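Local structure of gamma-glutamyltranspeptidase (Streptomyces lincolnensis, 6J3A) at residues 303-315 with 340-354. The protein probably acts on gamma-glutamyl or related amide bonds as an LmbA-like homologue of the gamma-glutamyltranspeptidases, a family of Ntn hydrolases. Numbering follows the deposited sequence.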
loop_
_atom_site.group_PDB
_atom_site.type_symbol
_atom_site.label_atom_id
_atom_site.label_comp_id
_atom_site.label_asym_id
_atom_site.label_seq_id
_atom_site.Cartn_x
_atom_site.Cartn_y
_atom_site.Cartn_z
ATOM N N HIS A 303 -24.719 10.552 -17.215
ATOM C CA HIS A 303 -25.526 11.702 -17.677
ATOM C C HIS A 303 -26.361 12.322 -16.556
ATOM O O HIS A 303 -26.291 13.522 -16.309
ATOM C CB HIS A 303 -26.466 11.297 -18.831
ATOM C CG HIS A 303 -27.384 12.397 -19.272
ATOM N ND1 HIS A 303 -26.990 13.386 -20.146
ATOM C CD2 HIS A 303 -28.662 12.686 -18.930
ATOM C CE1 HIS A 303 -27.987 14.232 -20.330
ATOM N NE2 HIS A 303 -29.013 13.831 -19.602
ATOM N N LEU A 304 -27.142 11.479 -15.894
ATOM C CA LEU A 304 -27.970 11.891 -14.759
ATOM C C LEU A 304 -27.185 12.634 -13.683
ATOM O O LEU A 304 -27.632 13.665 -13.194
ATOM C CB LEU A 304 -28.666 10.675 -14.128
ATOM C CG LEU A 304 -29.466 10.961 -12.853
ATOM C CD1 LEU A 304 -30.705 11.788 -13.173
ATOM C CD2 LEU A 304 -29.844 9.680 -12.134
ATOM N N LEU A 305 -26.032 12.084 -13.312
ATOM C CA LEU A 305 -25.161 12.689 -12.308
ATOM C C LEU A 305 -24.488 13.979 -12.758
ATOM O O LEU A 305 -24.250 14.863 -11.932
ATOM C CB LEU A 305 -24.095 11.689 -11.861
ATOM C CG LEU A 305 -24.601 10.430 -11.144
ATOM C CD1 LEU A 305 -23.442 9.621 -10.579
ATOM C CD2 LEU A 305 -25.603 10.733 -10.042
ATOM N N VAL A 306 -24.157 14.076 -14.048
ATOM C CA VAL A 306 -23.496 15.275 -14.601
ATOM C C VAL A 306 -24.465 16.468 -14.566
ATOM O O VAL A 306 -24.168 17.532 -14.008
ATOM C CB VAL A 306 -22.953 15.006 -16.032
ATOM C CG1 VAL A 306 -22.491 16.288 -16.731
ATOM C CG2 VAL A 306 -21.803 14.008 -15.976
ATOM N N GLU A 307 -25.634 16.266 -15.153
ATOM C CA GLU A 307 -26.667 17.297 -15.157
ATOM C C GLU A 307 -27.068 17.707 -13.734
ATOM O O GLU A 307 -27.207 18.894 -13.442
ATOM C CB GLU A 307 -27.884 16.835 -15.971
ATOM C CG GLU A 307 -27.585 16.605 -17.448
ATOM C CD GLU A 307 -26.821 17.759 -18.047
ATOM O OE1 GLU A 307 -25.593 17.622 -18.219
ATOM O OE2 GLU A 307 -27.446 18.819 -18.292
ATOM N N GLY A 308 -27.226 16.727 -12.856
ATOM C CA GLY A 308 -27.518 16.995 -11.448
ATOM C C GLY A 308 -26.427 17.810 -10.773
ATOM O O GLY A 308 -26.712 18.757 -10.044
ATOM N N CYS A 309 -25.174 17.446 -11.038
ATOM C CA CYS A 309 -24.015 18.199 -10.556
ATOM C C CYS A 309 -23.999 19.660 -11.034
ATOM O O CYS A 309 -23.750 20.567 -10.232
ATOM C CB CYS A 309 -22.732 17.501 -10.970
ATOM S SG CYS A 309 -21.252 18.423 -10.522
ATOM N N LYS A 310 -24.273 19.878 -12.322
ATOM C CA LYS A 310 -24.389 21.241 -12.877
ATOM C C LYS A 310 -25.396 22.088 -12.100
ATOM O O LYS A 310 -25.101 23.211 -11.709
ATOM C CB LYS A 310 -24.749 21.207 -14.379
ATOM C CG LYS A 310 -23.520 21.167 -15.290
ATOM C CD LYS A 310 -23.493 20.004 -16.270
ATOM C CE LYS A 310 -23.788 20.411 -17.691
ATOM N NZ LYS A 310 -23.457 19.291 -18.618
ATOM N N LEU A 311 -26.571 21.524 -11.851
ATOM C CA LEU A 311 -27.624 22.233 -11.136
ATOM C C LEU A 311 -27.244 22.494 -9.684
ATOM O O LEU A 311 -27.588 23.537 -9.140
ATOM C CB LEU A 311 -28.939 21.450 -11.200
ATOM C CG LEU A 311 -29.524 21.168 -12.592
ATOM C CD1 LEU A 311 -30.692 20.203 -12.487
ATOM C CD2 LEU A 311 -29.957 22.445 -13.291
ATOM N N ALA A 312 -26.549 21.554 -9.049
ATOM C CA ALA A 312 -26.110 21.755 -7.661
ATOM C C ALA A 312 -25.009 22.804 -7.586
ATOM O O ALA A 312 -24.975 23.583 -6.645
ATOM C CB ALA A 312 -25.651 20.451 -7.029
ATOM N N MET A 313 -24.124 22.825 -8.582
ATOM C CA MET A 313 -23.026 23.801 -8.639
ATOM C C MET A 313 -23.519 25.228 -8.856
ATOM O O MET A 313 -22.992 26.179 -8.287
ATOM C CB MET A 313 -22.032 23.412 -9.734
ATOM C CG MET A 313 -21.159 22.223 -9.367
ATOM S SD MET A 313 -20.158 22.436 -7.869
ATOM C CE MET A 313 -18.530 22.528 -8.591
ATOM N N ALA A 314 -24.539 25.361 -9.688
ATOM C CA ALA A 314 -25.218 26.630 -9.914
ATOM C C ALA A 314 -25.728 27.215 -8.614
ATOM O O ALA A 314 -25.583 28.410 -8.360
ATOM C CB ALA A 314 -26.374 26.428 -10.880
ATOM N N ASP A 315 -26.331 26.353 -7.807
ATOM C CA ASP A 315 -26.847 26.741 -6.495
ATOM C C ASP A 315 -25.699 27.095 -5.559
ATOM O O ASP A 315 -25.801 28.048 -4.803
ATOM C CB ASP A 315 -27.725 25.635 -5.885
ATOM C CG ASP A 315 -29.198 25.714 -6.330
ATOM O OD1 ASP A 315 -29.612 26.711 -6.978
ATOM O OD2 ASP A 315 -29.955 24.763 -5.997
ATOM N N ARG A 340 -36.512 20.798 -9.052
ATOM C CA ARG A 340 -35.196 20.865 -9.709
ATOM C C ARG A 340 -34.823 19.674 -10.595
ATOM O O ARG A 340 -34.273 19.874 -11.674
ATOM C CB ARG A 340 -34.094 21.078 -8.678
ATOM C CG ARG A 340 -34.252 22.361 -7.884
ATOM C CD ARG A 340 -33.037 23.236 -8.044
ATOM N NE ARG A 340 -32.976 23.916 -9.332
ATOM C CZ ARG A 340 -31.877 24.450 -9.860
ATOM N NH1 ARG A 340 -30.695 24.393 -9.237
ATOM N NH2 ARG A 340 -31.956 25.043 -11.039
ATOM N N ARG A 341 -35.119 18.452 -10.149
ATOM C CA ARG A 341 -34.768 17.254 -10.927
ATOM C C ARG A 341 -35.466 17.127 -12.287
ATOM O O ARG A 341 -34.984 16.393 -13.147
ATOM C CB ARG A 341 -34.953 15.972 -10.107
ATOM C CG ARG A 341 -36.377 15.436 -9.921
ATOM C CD ARG A 341 -36.350 14.090 -9.198
ATOM N NE ARG A 341 -35.675 14.231 -7.903
ATOM C CZ ARG A 341 -36.263 14.359 -6.711
ATOM N NH1 ARG A 341 -35.507 14.517 -5.621
ATOM N NH2 ARG A 341 -37.583 14.327 -6.574
ATOM N N GLU A 342 -36.586 17.833 -12.465
ATOM C CA GLU A 342 -37.275 17.940 -13.765
ATOM C C GLU A 342 -36.439 18.702 -14.789
ATOM O O GLU A 342 -36.595 18.504 -15.999
ATOM C CB GLU A 342 -38.623 18.665 -13.623
ATOM C CG GLU A 342 -39.629 18.046 -12.656
ATOM C CD GLU A 342 -39.993 16.597 -12.982
ATOM O OE1 GLU A 342 -39.850 16.171 -14.158
ATOM O OE2 GLU A 342 -40.435 15.874 -12.055
ATOM N N LEU A 343 -35.570 19.582 -14.297
ATOM C CA LEU A 343 -34.639 20.324 -15.146
ATOM C C LEU A 343 -33.534 19.465 -15.765
ATOM O O LEU A 343 -32.809 19.936 -16.647
ATOM C CB LEU A 343 -34.009 21.481 -14.358
ATOM C CG LEU A 343 -34.982 22.529 -13.806
ATOM C CD1 LEU A 343 -34.261 23.441 -12.829
ATOM C CD2 LEU A 343 -35.617 23.330 -14.940
ATOM N N VAL A 344 -33.388 18.227 -15.290
ATOM C CA VAL A 344 -32.550 17.227 -15.955
ATOM C C VAL A 344 -33.294 16.792 -17.222
ATOM O O VAL A 344 -34.366 16.198 -17.136
ATOM C CB VAL A 344 -32.265 15.998 -15.053
ATOM C CG1 VAL A 344 -31.347 15.008 -15.757
ATOM C CG2 VAL A 344 -31.637 16.413 -13.727
ATOM N N GLY A 345 -32.730 17.111 -18.382
ATOM C CA GLY A 345 -33.335 16.792 -19.675
ATOM C C GLY A 345 -32.541 15.724 -20.388
ATOM O O GLY A 345 -31.482 15.312 -19.919
ATOM N N ASP A 346 -33.061 15.273 -21.524
ATOM C CA ASP A 346 -32.374 14.291 -22.365
ATOM C C ASP A 346 -31.022 14.797 -22.859
ATOM O O ASP A 346 -30.078 14.013 -22.995
ATOM C CB ASP A 346 -33.241 13.916 -23.569
ATOM C CG ASP A 346 -34.479 13.110 -23.183
ATOM O OD1 ASP A 346 -34.653 12.753 -21.992
ATOM O OD2 ASP A 346 -35.293 12.837 -24.093
ATOM N N LYS A 347 -30.952 16.103 -23.125
ATOM C CA LYS A 347 -29.740 16.770 -23.609
ATOM C C LYS A 347 -28.929 17.431 -22.488
ATOM O O LYS A 347 -29.427 17.707 -21.387
ATOM C CB LYS A 347 -30.082 17.804 -24.697
ATOM C CG LYS A 347 -29.774 17.351 -26.120
ATOM C CD LYS A 347 -30.467 16.047 -26.522
ATOM C CE LYS A 347 -30.393 15.785 -28.031
ATOM N NZ LYS A 347 -29.051 16.025 -28.650
ATOM N N ALA A 348 -27.666 17.677 -22.800
ATOM C CA ALA A 348 -26.721 18.228 -21.847
ATOM C C ALA A 348 -26.908 19.734 -21.801
ATOM O O ALA A 348 -26.942 20.389 -22.847
ATOM C CB ALA A 348 -25.300 17.884 -22.263
ATOM N N SER A 349 -27.048 20.267 -20.592
ATOM C CA SER A 349 -27.130 21.701 -20.367
ATOM C C SER A 349 -25.744 22.356 -20.526
ATOM O O SER A 349 -24.744 21.832 -20.044
ATOM C CB SER A 349 -27.692 21.976 -18.965
ATOM O OG SER A 349 -27.870 23.368 -18.730
ATOM N N HIS A 350 -25.705 23.493 -21.220
ATOM C CA HIS A 350 -24.515 24.351 -21.329
ATOM C C HIS A 350 -24.702 25.650 -20.531
ATOM O O HIS A 350 -23.906 26.583 -20.648
ATOM C CB HIS A 350 -24.264 24.687 -22.800
ATOM C CG HIS A 350 -23.758 23.533 -23.602
ATOM N ND1 HIS A 350 -22.656 23.628 -24.425
ATOM C CD2 HIS A 350 -24.192 22.254 -23.698
ATOM C CE1 HIS A 350 -22.443 22.461 -25.006
ATOM N NE2 HIS A 350 -23.359 21.609 -24.581
ATOM N N GLU A 351 -25.750 25.680 -19.709
ATOM C CA GLU A 351 -26.239 26.884 -19.057
ATOM C C GLU A 351 -26.056 26.732 -17.552
ATOM O O GLU A 351 -26.185 25.626 -17.004
ATOM C CB GLU A 351 -27.727 27.081 -19.380
ATOM C CG GLU A 351 -28.024 27.757 -20.719
ATOM C CD GLU A 351 -27.700 26.894 -21.932
ATOM O OE1 GLU A 351 -28.232 25.765 -22.034
ATOM O OE2 GLU A 351 -26.915 27.344 -22.797
ATOM N N LEU A 352 -25.745 27.840 -16.889
ATOM C CA LEU A 352 -25.726 27.876 -15.434
ATOM C C LEU A 352 -27.135 28.232 -14.963
ATOM O O LEU A 352 -27.640 29.297 -15.303
ATOM C CB LEU A 352 -24.714 28.905 -14.935
ATOM C CG LEU A 352 -24.420 28.854 -13.436
ATOM C CD1 LEU A 352 -23.656 27.582 -13.106
ATOM C CD2 LEU A 352 -23.623 30.074 -12.997
ATOM N N ARG A 353 -27.764 27.340 -14.196
ATOM C CA ARG A 353 -29.190 27.468 -13.851
ATOM C C ARG A 353 -29.431 27.345 -12.350
ATOM O O ARG A 353 -29.872 26.289 -11.887
ATOM C CB ARG A 353 -30.002 26.391 -14.575
ATOM C CG ARG A 353 -29.987 26.514 -16.092
ATOM C CD ARG A 353 -29.814 25.158 -16.755
ATOM N NE ARG A 353 -31.082 24.474 -17.003
ATOM C CZ ARG A 353 -31.293 23.152 -16.946
ATOM N NH1 ARG A 353 -30.338 22.290 -16.608
ATOM N NH2 ARG A 353 -32.501 22.676 -17.222
ATOM N N PRO A 354 -29.162 28.419 -11.583
ATOM C CA PRO A 354 -29.439 28.356 -10.152
ATOM C C PRO A 354 -30.926 28.458 -9.896
ATOM O O PRO A 354 -31.647 29.090 -10.666
ATOM C CB PRO A 354 -28.719 29.586 -9.585
ATOM C CG PRO A 354 -28.557 30.518 -10.732
ATOM C CD PRO A 354 -28.839 29.787 -12.018
HETATM O O HOH W 1 -26.484 24.531 -13.881
HETATM O O HOH W 2 -29.894 22.375 -7.223
#
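A loop leaving the type I beta turn Arg341–Val344 wraps around one side of helix 299-319; His303 and Glu307 bond to its backbone at Gly345 O and Ser349 N, and Asp315 pairs with Arg340 of the helix leading into the turn. His303 NE2 donates to Gly345 O at 2.9 Å; the oxygen lies 5° out of the imidazole plane, so the ring meets it edge-on. His576 accompanies this ring, hydrogen-bonded to its ND1. One turn on, chi1 of Glu307 (-63°) lays CG over one face of the His303 ring, and a bend at chi2 turns the carboxylate toward the loop. Ser349 N donates to Glu307 OE2 (2.7 Å, N-H...O 168°) from above the carboxylate plane. Glu307 OE1 uses its syn lone pair for a salt bridge with Lys310 NZ, also 2.7 Å. With an alanine in place of Glu307, Ser349 N and the Lys310 ammonium are likely to lose these partners, and the His303 face its CG cover. Leu311 points CD1 at Leu343 CB (4.0 Å) and CD2 at Arg353, whose NH2 grips Leu343 O in the carbonyl plane at 2.8 Å. Arg340 NH2 in turn holds Arg353 O at 2.6 Å, while its NH1 forms a 3.3 Å salt bridge with Asp315 OD2, a carboxylate that also binds Tyr336. Ala314 CB packs on Leu352 CD1. Arg353 is thus tied back to Leu343, Arg340 ties its helix to the loop, and the buried Glu307 carboxylate, bonded through both oxygens, is likely to be stabilised as an anion by the lysine.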